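Local coordinates for core protein VP4 (PDB 2JHP), which forms part of the inner capsid of bluetongue virus and caps viral RNA, binding S-adenosyl-L-homocysteine and guanine as a multifunctional capping enzyme, at residues 119-124 with 475-480; 396-401 with 410-415; 558-563 with 624-629. All coordinates share one frame; numbering follows the deposited sequence.

Contact 1 (119-124 with 475-480). With SAH (S-adenosyl-L-homocysteine), chain B.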
loop_
_atom_site.group_PDB
_atom_site.type_symbol
_atom_site.label_atom_id
_atom_site.label_comp_id
_atom_site.label_asym_id
_atom_site.label_seq_id
_atom_site.Cartn_x
_atom_site.Cartn_y
_atom_site.Cartn_z
ATOM N N ASP A 119 4.395 1.116 -3.433
ATOM C CA ASP A 119 4.027 2.417 -4.000
ATOM C C ASP A 119 4.004 2.408 -5.517
ATOM O O ASP A 119 3.213 3.115 -6.136
ATOM C CB ASP A 119 5.000 3.518 -3.553
ATOM C CG ASP A 119 4.800 3.952 -2.100
ATOM O OD1 ASP A 119 4.030 3.330 -1.333
ATOM O OD2 ASP A 119 5.460 4.937 -1.726
ATOM N N ALA A 120 4.906 1.634 -6.103
ATOM C CA ALA A 120 4.965 1.498 -7.533
ATOM C C ALA A 120 3.713 0.776 -8.025
ATOM O O ALA A 120 3.086 1.211 -8.980
ATOM C CB ALA A 120 6.215 0.777 -7.934
ATOM N N LEU A 121 3.323 -0.294 -7.345
ATOM C CA LEU A 121 2.091 -0.996 -7.667
ATOM C C LEU A 121 0.848 -0.152 -7.416
ATOM O O LEU A 121 -0.135 -0.278 -8.132
ATOM C CB LEU A 121 1.982 -2.300 -6.879
ATOM C CG LEU A 121 3.019 -3.393 -7.129
ATOM C CD1 LEU A 121 2.566 -4.705 -6.461
ATOM C CD2 LEU A 121 3.279 -3.610 -8.614
ATOM N N ARG A 122 0.880 0.696 -6.393
ATOM C CA ARG A 122 -0.293 1.472 -6.051
ATOM C C ARG A 122 -0.489 2.628 -7.019
ATOM O O ARG A 122 -1.627 3.003 -7.316
ATOM C CB ARG A 122 -0.224 1.987 -4.621
ATOM C CG ARG A 122 -1.609 2.229 -4.006
ATOM C CD ARG A 122 -1.565 2.698 -2.552
ATOM N NE ARG A 122 -0.898 1.716 -1.705
ATOM C CZ ARG A 122 0.372 1.802 -1.343
ATOM N NH1 ARG A 122 1.088 2.837 -1.751
ATOM N NH2 ARG A 122 0.914 0.856 -0.586
ATOM N N ASN A 123 0.612 3.190 -7.517
ATOM C CA ASN A 123 0.519 4.285 -8.468
ATOM C C ASN A 123 -0.065 3.823 -9.769
ATOM O O ASN A 123 -0.919 4.478 -10.294
ATOM C CB ASN A 123 1.854 5.008 -8.636
ATOM C CG ASN A 123 2.287 5.746 -7.356
ATOM O OD1 ASN A 123 1.529 5.859 -6.380
ATOM N ND2 ASN A 123 3.517 6.243 -7.362
ATOM N N TYR A 124 0.343 2.654 -10.242
ATOM C CA TYR A 124 -0.284 2.045 -11.418
ATOM C C TYR A 124 -1.794 1.907 -11.183
ATOM O O TYR A 124 -2.609 2.204 -12.081
ATOM C CB TYR A 124 0.352 0.683 -11.743
ATOM C CG TYR A 124 -0.465 -0.187 -12.691
ATOM C CD1 TYR A 124 -0.393 -0.008 -14.077
ATOM C CD2 TYR A 124 -1.310 -1.194 -12.200
ATOM C CE1 TYR A 124 -1.134 -0.805 -14.948
ATOM C CE2 TYR A 124 -2.065 -2.000 -13.067
ATOM C CZ TYR A 124 -1.973 -1.798 -14.441
ATOM O OH TYR A 124 -2.722 -2.583 -15.307
ATOM N N LEU A 475 8.938 -5.317 -13.357
ATOM C CA LEU A 475 9.679 -5.304 -14.605
ATOM C C LEU A 475 8.749 -5.211 -15.816
ATOM O O LEU A 475 9.080 -4.575 -16.821
ATOM C CB LEU A 475 10.534 -6.569 -14.687
ATOM C CG LEU A 475 12.015 -6.503 -14.292
ATOM C CD1 LEU A 475 12.491 -5.107 -13.883
ATOM C CD2 LEU A 475 12.343 -7.531 -13.242
ATOM N N PHE A 476 7.592 -5.857 -15.716
ATOM C CA PHE A 476 6.557 -5.729 -16.717
ATOM C C PHE A 476 6.093 -4.275 -16.837
ATOM O O PHE A 476 5.974 -3.753 -17.946
ATOM C CB PHE A 476 5.376 -6.636 -16.390
ATOM C CG PHE A 476 4.348 -6.697 -17.481
ATOM C CD1 PHE A 476 4.562 -7.486 -18.612
ATOM C CD2 PHE A 476 3.174 -5.958 -17.394
ATOM C CE1 PHE A 476 3.621 -7.553 -19.618
ATOM C CE2 PHE A 476 2.233 -6.020 -18.397
ATOM C CZ PHE A 476 2.457 -6.823 -19.511
ATOM N N LEU A 477 5.850 -3.634 -15.698
ATOM C CA LEU A 477 5.377 -2.251 -15.673
ATOM C C LEU A 477 6.467 -1.274 -16.042
ATOM O O LEU A 477 6.181 -0.255 -16.643
ATOM C CB LEU A 477 4.760 -1.883 -14.306
ATOM C CG LEU A 477 3.487 -2.640 -13.921
ATOM C CD1 LEU A 477 3.211 -2.602 -12.422
ATOM C CD2 LEU A 477 2.315 -2.106 -14.725
ATOM N N MET A 478 7.710 -1.569 -15.685
ATOM C CA MET A 478 8.820 -0.776 -16.193
ATOM C C MET A 478 8.741 -0.717 -17.740
ATOM O O MET A 478 8.910 0.339 -18.359
ATOM C CB MET A 478 10.169 -1.329 -15.752
ATOM C CG MET A 478 10.558 -0.895 -14.363
ATOM S SD MET A 478 12.209 -1.447 -13.906
ATOM C CE MET A 478 12.236 -1.023 -12.170
ATOM N N TRP A 479 8.431 -1.870 -18.327
ATOM C CA TRP A 479 8.497 -2.098 -19.762
ATOM C C TRP A 479 7.302 -1.529 -20.525
ATOM O O TRP A 479 7.474 -0.954 -21.591
ATOM C CB TRP A 479 8.627 -3.606 -19.980
ATOM C CG TRP A 479 8.644 -4.090 -21.379
ATOM C CD1 TRP A 479 9.327 -3.565 -22.421
ATOM C CD2 TRP A 479 7.981 -5.255 -21.872
ATOM N NE1 TRP A 479 9.111 -4.314 -23.556
ATOM C CE2 TRP A 479 8.287 -5.360 -23.243
ATOM C CE3 TRP A 479 7.139 -6.215 -21.289
ATOM C CZ2 TRP A 479 7.783 -6.387 -24.046
ATOM C CZ3 TRP A 479 6.637 -7.236 -22.084
ATOM C CH2 TRP A 479 6.954 -7.309 -23.448
ATOM N N ARG A 480 6.105 -1.695 -19.959
ATOM C CA ARG A 480 4.847 -1.277 -20.575
ATOM C C ARG A 480 4.445 0.163 -20.207
ATOM O O ARG A 480 3.887 0.888 -21.038
ATOM C CB ARG A 480 3.729 -2.269 -20.210
ATOM C CG ARG A 480 2.334 -1.938 -20.763
ATOM C CD ARG A 480 1.978 -2.753 -21.986
ATOM N NE ARG A 480 1.270 -3.992 -21.653
ATOM C CZ ARG A 480 1.156 -5.038 -22.475
ATOM N NH1 ARG A 480 1.713 -5.015 -23.688
ATOM N NH2 ARG A 480 0.489 -6.113 -22.082
HETATM N N SAH B . -4.145 -2.051 0.682
HETATM C CA SAH B . -3.177 -1.158 1.393
HETATM C CB SAH B . -2.884 -1.546 2.845
HETATM C CG SAH B . -3.039 -2.987 3.296
HETATM S SD SAH B . -2.968 -3.094 5.106
HETATM C C SAH B . -1.887 -0.951 0.616
HETATM O O SAH B . -1.913 -0.771 -0.603
HETATM O OXT SAH B . -0.797 -0.923 1.189
HETATM C "C5'" SAH B . -4.212 -4.416 5.078
HETATM C "C4'" SAH B . -5.596 -3.939 5.485
HETATM O "O4'" SAH B . -6.598 -4.673 4.810
HETATM C "C3'" SAH B . -5.853 -4.100 6.981
HETATM O "O3'" SAH B . -6.512 -2.920 7.409
HETATM C "C2'" SAH B . -6.816 -5.274 7.075
HETATM O "O2'" SAH B . -7.728 -5.153 8.133
HETATM C "C1'" SAH B . -7.550 -5.182 5.738
HETATM N N9 SAH B . -8.137 -6.471 5.306
HETATM C C8 SAH B . -7.607 -7.730 5.469
HETATM N N7 SAH B . -8.468 -8.635 4.936
HETATM C C5 SAH B . -9.540 -7.976 4.435
HETATM C C6 SAH B . -10.700 -8.399 3.781
HETATM N N6 SAH B . -10.903 -9.693 3.544
HETATM N N1 SAH B . -11.637 -7.471 3.365
HETATM C C2 SAH B . -11.425 -6.123 3.598
HETATM N N3 SAH B . -10.277 -5.699 4.245
HETATM C C4 SAH B . -9.346 -6.608 4.661
#

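Contact 2 (396-401 with 410-415). With SAH (S-adenosyl-L-homocysteine), chain B; GUN (guanine), chain E.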
loop_
_atom_site.group_PDB
_atom_site.type_symbol
_atom_site.label_atom_id
_atom_site.label_comp_id
_atom_site.label_asym_id
_atom_site.label_seq_id
_atom_site.Cartn_x
_atom_site.Cartn_y
_atom_site.Cartn_z
ATOM N N ASN A 396 -16.028 -5.554 3.142
ATOM C CA ASN A 396 -15.161 -6.711 2.939
ATOM C C ASN A 396 -14.936 -6.973 1.450
ATOM O O ASN A 396 -15.857 -7.361 0.720
ATOM C CB ASN A 396 -15.722 -7.962 3.633
ATOM C CG ASN A 396 -14.734 -9.143 3.640
ATOM O OD1 ASN A 396 -13.890 -9.290 2.740
ATOM N ND2 ASN A 396 -14.846 -9.998 4.661
ATOM N N GLY A 397 -13.689 -6.790 1.027
ATOM C CA GLY A 397 -13.292 -6.900 -0.363
ATOM C C GLY A 397 -13.779 -8.155 -1.046
ATOM O O GLY A 397 -14.231 -8.096 -2.194
ATOM N N LEU A 398 -13.703 -9.283 -0.335
ATOM C CA LEU A 398 -14.072 -10.586 -0.891
ATOM C C LEU A 398 -15.563 -10.679 -1.146
ATOM O O LEU A 398 -15.996 -11.423 -2.018
ATOM C CB LEU A 398 -13.648 -11.721 0.037
ATOM C CG LEU A 398 -12.193 -11.788 0.497
ATOM C CD1 LEU A 398 -12.083 -12.635 1.756
ATOM C CD2 LEU A 398 -11.289 -12.312 -0.601
ATOM N N LEU A 399 -16.351 -9.916 -0.393
ATOM C CA LEU A 399 -17.810 -10.013 -0.477
ATOM C C LEU A 399 -18.437 -8.874 -1.269
ATOM O O LEU A 399 -19.634 -8.882 -1.534
ATOM C CB LEU A 399 -18.420 -10.072 0.928
ATOM C CG LEU A 399 -17.950 -11.194 1.861
ATOM C CD1 LEU A 399 -18.248 -10.835 3.317
ATOM C CD2 LEU A 399 -18.592 -12.521 1.464
ATOM N N HIS A 400 -17.625 -7.896 -1.647
ATOM C CA HIS A 400 -18.120 -6.736 -2.362
ATOM C C HIS A 400 -18.166 -7.003 -3.866
ATOM O O HIS A 400 -17.149 -7.355 -4.477
ATOM C CB HIS A 400 -17.242 -5.526 -2.041
ATOM C CG HIS A 400 -17.677 -4.263 -2.713
ATOM N ND1 HIS A 400 -17.118 -3.816 -3.890
ATOM C CD2 HIS A 400 -18.616 -3.349 -2.370
ATOM C CE1 HIS A 400 -17.698 -2.684 -4.247
ATOM N NE2 HIS A 400 -18.609 -2.378 -3.340
ATOM N N GLU A 401 -19.351 -6.858 -4.454
ATOM C CA GLU A 401 -19.494 -6.908 -5.908
ATOM C C GLU A 401 -19.473 -5.481 -6.456
ATOM O O GLU A 401 -20.259 -4.641 -6.033
ATOM C CB GLU A 401 -20.772 -7.648 -6.324
ATOM C CG GLU A 401 -20.764 -8.111 -7.788
ATOM C CD GLU A 401 -21.751 -9.237 -8.081
ATOM O OE1 GLU A 401 -21.870 -10.167 -7.251
ATOM O OE2 GLU A 401 -22.397 -9.199 -9.152
ATOM N N PHE A 410 -2.339 -5.862 -1.218
ATOM C CA PHE A 410 -1.761 -6.200 0.070
ATOM C C PHE A 410 -2.783 -6.431 1.178
ATOM O O PHE A 410 -2.747 -5.759 2.204
ATOM C CB PHE A 410 -0.726 -5.141 0.530
ATOM C CG PHE A 410 0.312 -4.810 -0.491
ATOM C CD1 PHE A 410 0.265 -3.604 -1.166
ATOM C CD2 PHE A 410 1.341 -5.698 -0.769
ATOM C CE1 PHE A 410 1.219 -3.286 -2.109
ATOM C CE2 PHE A 410 2.315 -5.385 -1.711
ATOM C CZ PHE A 410 2.251 -4.178 -2.386
ATOM N N TYR A 411 -3.689 -7.379 0.971
ATOM C CA TYR A 411 -4.670 -7.693 1.992
ATOM C C TYR A 411 -5.218 -9.108 1.864
ATOM O O TYR A 411 -5.466 -9.775 2.870
ATOM C CB TYR A 411 -5.799 -6.638 2.017
ATOM C CG TYR A 411 -6.957 -6.855 1.058
ATOM C CD1 TYR A 411 -8.037 -7.663 1.416
ATOM C CD2 TYR A 411 -6.986 -6.224 -0.191
ATOM C CE1 TYR A 411 -9.117 -7.854 0.546
ATOM C CE2 TYR A 411 -8.062 -6.406 -1.078
ATOM C CZ TYR A 411 -9.126 -7.214 -0.703
ATOM O OH TYR A 411 -10.185 -7.423 -1.560
ATOM N N LEU A 412 -5.405 -9.560 0.629
ATOM C CA LEU A 412 -5.988 -10.884 0.363
ATOM C C LEU A 412 -5.541 -11.995 1.324
ATOM O O LEU A 412 -6.372 -12.648 1.945
ATOM C CB LEU A 412 -5.715 -11.295 -1.080
ATOM C CG LEU A 412 -6.777 -11.056 -2.171
ATOM C CD1 LEU A 412 -8.041 -10.383 -1.684
ATOM C CD2 LEU A 412 -6.198 -10.310 -3.348
ATOM N N THR A 413 -4.228 -12.172 1.460
ATOM C CA THR A 413 -3.642 -13.287 2.162
ATOM C C THR A 413 -3.274 -12.928 3.583
ATOM O O THR A 413 -2.446 -13.607 4.213
ATOM C CB THR A 413 -2.390 -13.756 1.450
ATOM O OG1 THR A 413 -1.626 -12.620 1.038
ATOM C CG2 THR A 413 -2.753 -14.604 0.226
ATOM N N ASN A 414 -3.875 -11.847 4.089
ATOM C CA ASN A 414 -3.908 -11.552 5.518
ATOM C C ASN A 414 -4.547 -12.727 6.252
ATOM O O ASN A 414 -5.478 -13.352 5.732
ATOM C CB ASN A 414 -4.729 -10.294 5.798
ATOM C CG ASN A 414 -3.944 -8.997 5.595
ATOM O OD1 ASN A 414 -4.344 -7.955 6.107
ATOM N ND2 ASN A 414 -2.844 -9.052 4.840
ATOM N N ARG A 415 -4.061 -13.006 7.462
ATOM C CA ARG A 415 -4.471 -14.183 8.211
ATOM C C ARG A 415 -5.983 -14.240 8.501
ATOM O O ARG A 415 -6.549 -15.331 8.635
ATOM C CB ARG A 415 -3.640 -14.312 9.486
ATOM C CG ARG A 415 -3.523 -15.738 10.002
ATOM C CD ARG A 415 -2.245 -15.952 10.823
ATOM N NE ARG A 415 -1.045 -15.744 10.004
ATOM C CZ ARG A 415 -0.402 -16.702 9.339
ATOM N NH1 ARG A 415 -0.818 -17.965 9.388
ATOM N NH2 ARG A 415 0.672 -16.396 8.629
HETATM N N SAH B . -4.145 -2.051 0.682
HETATM C CA SAH B . -3.177 -1.158 1.393
HETATM C CB SAH B . -2.884 -1.546 2.845
HETATM C CG SAH B . -3.039 -2.987 3.296
HETATM S SD SAH B . -2.968 -3.094 5.106
HETATM C C SAH B . -1.887 -0.951 0.616
HETATM O O SAH B . -1.913 -0.771 -0.603
HETATM O OXT SAH B . -0.797 -0.923 1.189
HETATM C "C5'" SAH B . -4.212 -4.416 5.078
HETATM C "C4'" SAH B . -5.596 -3.939 5.485
HETATM O "O4'" SAH B . -6.598 -4.673 4.810
HETATM C "C3'" SAH B . -5.853 -4.100 6.981
HETATM O "O3'" SAH B . -6.512 -2.920 7.409
HETATM C "C2'" SAH B . -6.816 -5.274 7.075
HETATM O "O2'" SAH B . -7.728 -5.153 8.133
HETATM C "C1'" SAH B . -7.550 -5.182 5.738
HETATM N N9 SAH B . -8.137 -6.471 5.306
HETATM C C8 SAH B . -7.607 -7.730 5.469
HETATM N N7 SAH B . -8.468 -8.635 4.936
HETATM C C5 SAH B . -9.540 -7.976 4.435
HETATM C C6 SAH B . -10.700 -8.399 3.781
HETATM N N6 SAH B . -10.903 -9.693 3.544
HETATM N N1 SAH B . -11.637 -7.471 3.365
HETATM C C2 SAH B . -11.425 -6.123 3.598
HETATM N N3 SAH B . -10.277 -5.699 4.245
HETATM C C4 SAH B . -9.346 -6.608 4.661
HETATM N N9 GUN E . 3.344 -0.353 1.461
HETATM C C8 GUN E . 2.442 -0.342 2.442
HETATM N N7 GUN E . 2.305 -1.580 2.926
HETATM C C5 GUN E . 3.127 -2.387 2.256
HETATM C C6 GUN E . 3.406 -3.753 2.328
HETATM O O6 GUN E . 2.833 -4.470 3.147
HETATM N N1 GUN E . 4.352 -4.306 1.455
HETATM C C2 GUN E . 4.985 -3.460 0.530
HETATM N N2 GUN E . 5.881 -3.945 -0.307
HETATM N N3 GUN E . 4.690 -2.149 0.489
HETATM C C4 GUN E . 3.789 -1.601 1.320
#

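Contact 3 (558-563 with 624-629)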
loop_
_atom_site.group_PDB
_atom_site.type_symbol
_atom_site.label_atom_id
_atom_site.label_comp_id
_atom_site.label_asym_id
_atom_site.label_seq_id
_atom_site.Cartn_x
_atom_site.Cartn_y
_atom_site.Cartn_z
ATOM N N THR A 558 9.481 -26.105 -12.971
ATOM C CA THR A 558 8.971 -24.792 -12.557
ATOM C C THR A 558 7.727 -24.924 -11.688
ATOM O O THR A 558 7.660 -24.325 -10.613
ATOM C CB THR A 558 8.659 -23.850 -13.756
ATOM O OG1 THR A 558 7.929 -24.571 -14.753
ATOM C CG2 THR A 558 9.936 -23.298 -14.379
ATOM N N LEU A 559 6.764 -25.728 -12.140
ATOM C CA LEU A 559 5.551 -26.007 -11.361
ATOM C C LEU A 559 5.794 -26.796 -10.056
ATOM O O LEU A 559 5.377 -26.380 -8.960
ATOM C CB LEU A 559 4.541 -26.757 -12.219
ATOM C CG LEU A 559 3.734 -25.935 -13.216
ATOM C CD1 LEU A 559 2.940 -26.878 -14.110
ATOM C CD2 LEU A 559 2.820 -24.957 -12.494
ATOM N N MET A 560 6.483 -27.927 -10.188
ATOM C CA MET A 560 6.659 -28.870 -9.099
ATOM C C MET A 560 7.565 -28.313 -8.007
ATOM O O MET A 560 7.443 -28.701 -6.857
ATOM C CB MET A 560 7.200 -30.186 -9.654
ATOM C CG MET A 560 7.038 -31.393 -8.743
ATOM S SD MET A 560 5.349 -31.961 -8.563
ATOM C CE MET A 560 5.030 -32.621 -10.188
ATOM N N SER A 561 8.449 -27.385 -8.360
ATOM C CA SER A 561 9.371 -26.796 -7.386
ATOM C C SER A 561 8.678 -25.902 -6.356
ATOM O O SER A 561 9.142 -25.796 -5.219
ATOM C CB SER A 561 10.473 -26.002 -8.088
ATOM O OG SER A 561 9.940 -24.874 -8.754
ATOM N N GLY A 562 7.583 -25.255 -6.759
ATOM C CA GLY A 562 6.880 -24.290 -5.916
ATOM C C GLY A 562 7.696 -23.022 -5.707
ATOM O O GLY A 562 7.374 -22.195 -4.849
ATOM N N ALA A 563 8.743 -22.870 -6.510
ATOM C CA ALA A 563 9.696 -21.792 -6.358
ATOM C C ALA A 563 9.431 -20.585 -7.271
ATOM O O ALA A 563 9.975 -19.506 -7.035
ATOM C CB ALA A 563 11.103 -22.326 -6.572
ATOM N N ARG A 624 -0.562 -35.985 -12.164
ATOM C CA ARG A 624 -0.420 -37.383 -11.768
ATOM C C ARG A 624 0.363 -37.479 -10.461
ATOM O O ARG A 624 0.206 -38.440 -9.707
ATOM C CB ARG A 624 0.267 -38.192 -12.873
ATOM C CG ARG A 624 -0.371 -39.555 -13.147
ATOM C CD ARG A 624 0.464 -40.722 -12.630
ATOM N NE ARG A 624 0.719 -40.655 -11.192
ATOM C CZ ARG A 624 1.047 -41.698 -10.431
ATOM N NH1 ARG A 624 1.152 -42.915 -10.956
ATOM N NH2 ARG A 624 1.260 -41.526 -9.133
ATOM N N LYS A 625 1.199 -36.477 -10.195
ATOM C CA LYS A 625 1.927 -36.403 -8.934
ATOM C C LYS A 625 1.110 -35.747 -7.825
ATOM O O LYS A 625 1.424 -35.912 -6.644
ATOM C CB LYS A 625 3.265 -35.688 -9.108
ATOM C CG LYS A 625 4.434 -36.626 -9.328
ATOM C CD LYS A 625 5.691 -36.060 -8.694
ATOM C CE LYS A 625 6.743 -37.133 -8.498
ATOM N NZ LYS A 625 6.404 -38.062 -7.380
ATOM N N MET A 626 0.068 -35.006 -8.208
ATOM C CA MET A 626 -0.865 -34.396 -7.242
ATOM C C MET A 626 -2.261 -34.076 -7.802
ATOM O O MET A 626 -2.461 -33.080 -8.512
ATOM C CB MET A 626 -0.249 -33.161 -6.563
ATOM C CG MET A 626 0.579 -32.267 -7.468
ATOM S SD MET A 626 1.626 -31.169 -6.497
ATOM C CE MET A 626 2.873 -32.288 -5.856
ATOM N N GLY A 627 -3.211 -34.951 -7.483
ATOM C CA GLY A 627 -4.633 -34.697 -7.713
ATOM C C GLY A 627 -5.246 -34.257 -6.399
ATOM O O GLY A 627 -4.578 -34.307 -5.361
ATOM N N MET A 628 -6.513 -33.837 -6.436
ATOM C CA MET A 628 -7.208 -33.255 -5.270
ATOM C C MET A 628 -6.548 -31.953 -4.807
ATOM O O MET A 628 -7.171 -30.889 -4.874
ATOM C CB MET A 628 -7.331 -34.252 -4.110
ATOM C CG MET A 628 -8.348 -35.362 -4.325
ATOM S SD MET A 628 -8.628 -36.311 -2.807
ATOM C CE MET A 628 -7.048 -37.152 -2.590
ATOM N N ARG A 629 -5.298 -32.040 -4.338
ATOM C CA ARG A 629 -4.445 -30.864 -4.134
ATOM C C ARG A 629 -4.162 -30.297 -5.516
ATOM O O ARG A 629 -3.075 -30.500 -6.065
ATOM C CB ARG A 629 -3.112 -31.232 -3.470
ATOM C CG ARG A 629 -3.196 -31.888 -2.097
ATOM C CD ARG A 629 -1.818 -31.931 -1.436
ATOM N NE ARG A 629 -0.824 -32.648 -2.239
ATOM C CZ ARG A 629 0.473 -32.729 -1.945
ATOM N NH1 ARG A 629 1.287 -33.405 -2.748
ATOM N NH2 ARG A 629 0.963 -32.136 -0.858
#

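Contact 1 (119-124 with 475-480)
L477 reaches out from helix 470-480 and sets its two methyl groups against Y124 and L121 of helix 114-128. Its CB points to the other helix, and with CG anti to the carbonyl carbon (chi1 -65°) the two methyls spread over Y124 and L121. L477 CD2 takes the Y124 ring from one face in a CH-pi contact, 3.9 Å from the ring centroid. The methyl is displaced toward the rim, nearest the CD1-CE1 side, with L477 CD2 3.5 Å from Y124 CD1. The second methyl, L477 CD1, meets L121 CD2 at 3.9 Å. L121 and Y124 each cross L477 at about a right angle, so a single leucine bridges two residues spaced almost one helical turn apart. The CA atoms of Y124 and L477, the nearest pair, are 8.3 Å apart, so the helices meet through side chains. The two helices flank a seven-stranded sheet of the Rossmann-like methyltransferase type, with strand order 3-2-1-4-5-7-6. L121 and Y124 also rest on strands 433-437 and 499-503, which places this buried apolar patch between sheet and helices. The Y124 hydroxyl is hydrogen-bonded to the carboxylate of E505. R122, on another side of the same helix, lines the guanine pocket and turns to the cofactor product. R122 NE donates to SAH O at 2.9 Å, coming close to straight (162°), while R122 NH2 reaches SAH OXT at 3.0 Å. A bend at chi3 brings the guanidinium round to the carboxylate edge-on, with SAH O near its plane. D119 OD1 holds R122 NH1 in a salt bridge of 3.0 Å, fixing the rotation of the guanidinium from one turn earlier in the helix.

Contact 2 (396-401 with 410-415)
Neither 396-401 nor 410-415 forms a regular helix or strand, and the CA atoms come nearest at L398 and L412, 8.2 Å apart. Each is bent by a local turn: N396 OD1 accepts from L398 N at 3.1 Å in an Asx turn, and Y411 to N414 make a type I beta turn. Across the gap, Y411 OH lies 3.4 Å from G397 CA, and L398 CD2 packs on L412 CD1. The Y411 hydroxyl is hydrogen-bonded to D408, tying down the end of the ring. With CG between the backbone N and the carbonyl carbon (chi1 86°), the Y411 ring meets the adenine of S-adenosyl-L-homocysteine obliquely, Y411 CD1 nearest SAH C5, and L412 CD1 sits over one ring face. The base is read by G397 N, which donates to SAH N1 at 3.2 Å, and by N396 OD1, which accepts from SAH N6 as well as from L398 N. F410 sets one ring face toward guanine, with F410 CE2 3.9 Å from GUN N1. These two loops follow strands 393-394 and 406-408 of the methyltransferase sheet; L398 and L412 lean on helix 421-430, L412 also touches strand 433-437, and F410 packs against helix 114-128.

Contact 3 (558-563 with 624-629)
M560, near the end of helix 551-561, meets K625 and M626 near the end of helix 612-625. The close part is the thioether. M560 CE touches K625 CB at 3.7 Å and lies a similar distance from the lysine CD; the M560 side chain crosses that of K625 at about a right angle, its methyl resting on the lysine stem. M560 SD is 3.7 Å from M626 CE, the two methionine chains running antiparallel alongside each other. With CG anti to the backbone N (chi1 -162°), M560 extends toward 624-629 before bending at chi2 and chi3. The same residue packs on L530 and Y622, so helices 523-533 and 612-625 close in around it. Beyond this patch the packing thins: G627, M628 and R629 run on as exposed loop, and the amino end of K625 turns away to N534, to which NZ is hydrogen-bonded. M560 and K625 also touch a neighbouring molecule in the crystal. On its own side, 558-563 ends in an ST turn, S561 OG accepting from A563 N at 3.2 Å, with G562 leaving the helix at positive phi. Thioether sulfur, methyl and methylene groups carry the contact, which implies a nondirectional van der Waals joint, while the ammonium group is satisfied outside it, by N534.

Contacts 1 and 2 are both buried and are built on helices and loops around the same methyltransferase sheet, whereas contact 3 lies at the surface, its centre about 31 Å from the centre of the chain. The first two share one S-adenosyl-L-homocysteine: contact 1 grips its carboxylate with an arginine, contact 2 its adenine with backbone and asparagine. R122 and F410 both line the guanine pocket, and L121 CD1 lies 4.1 Å from F410 CZ. Contacts 1 and 3 each join two helices and are apolar between their segments; contact 2 joins two loops and adds a tyrosine hydroxyl against a glycine. Contact 3's nearest atoms are about 14 Å from either of the others.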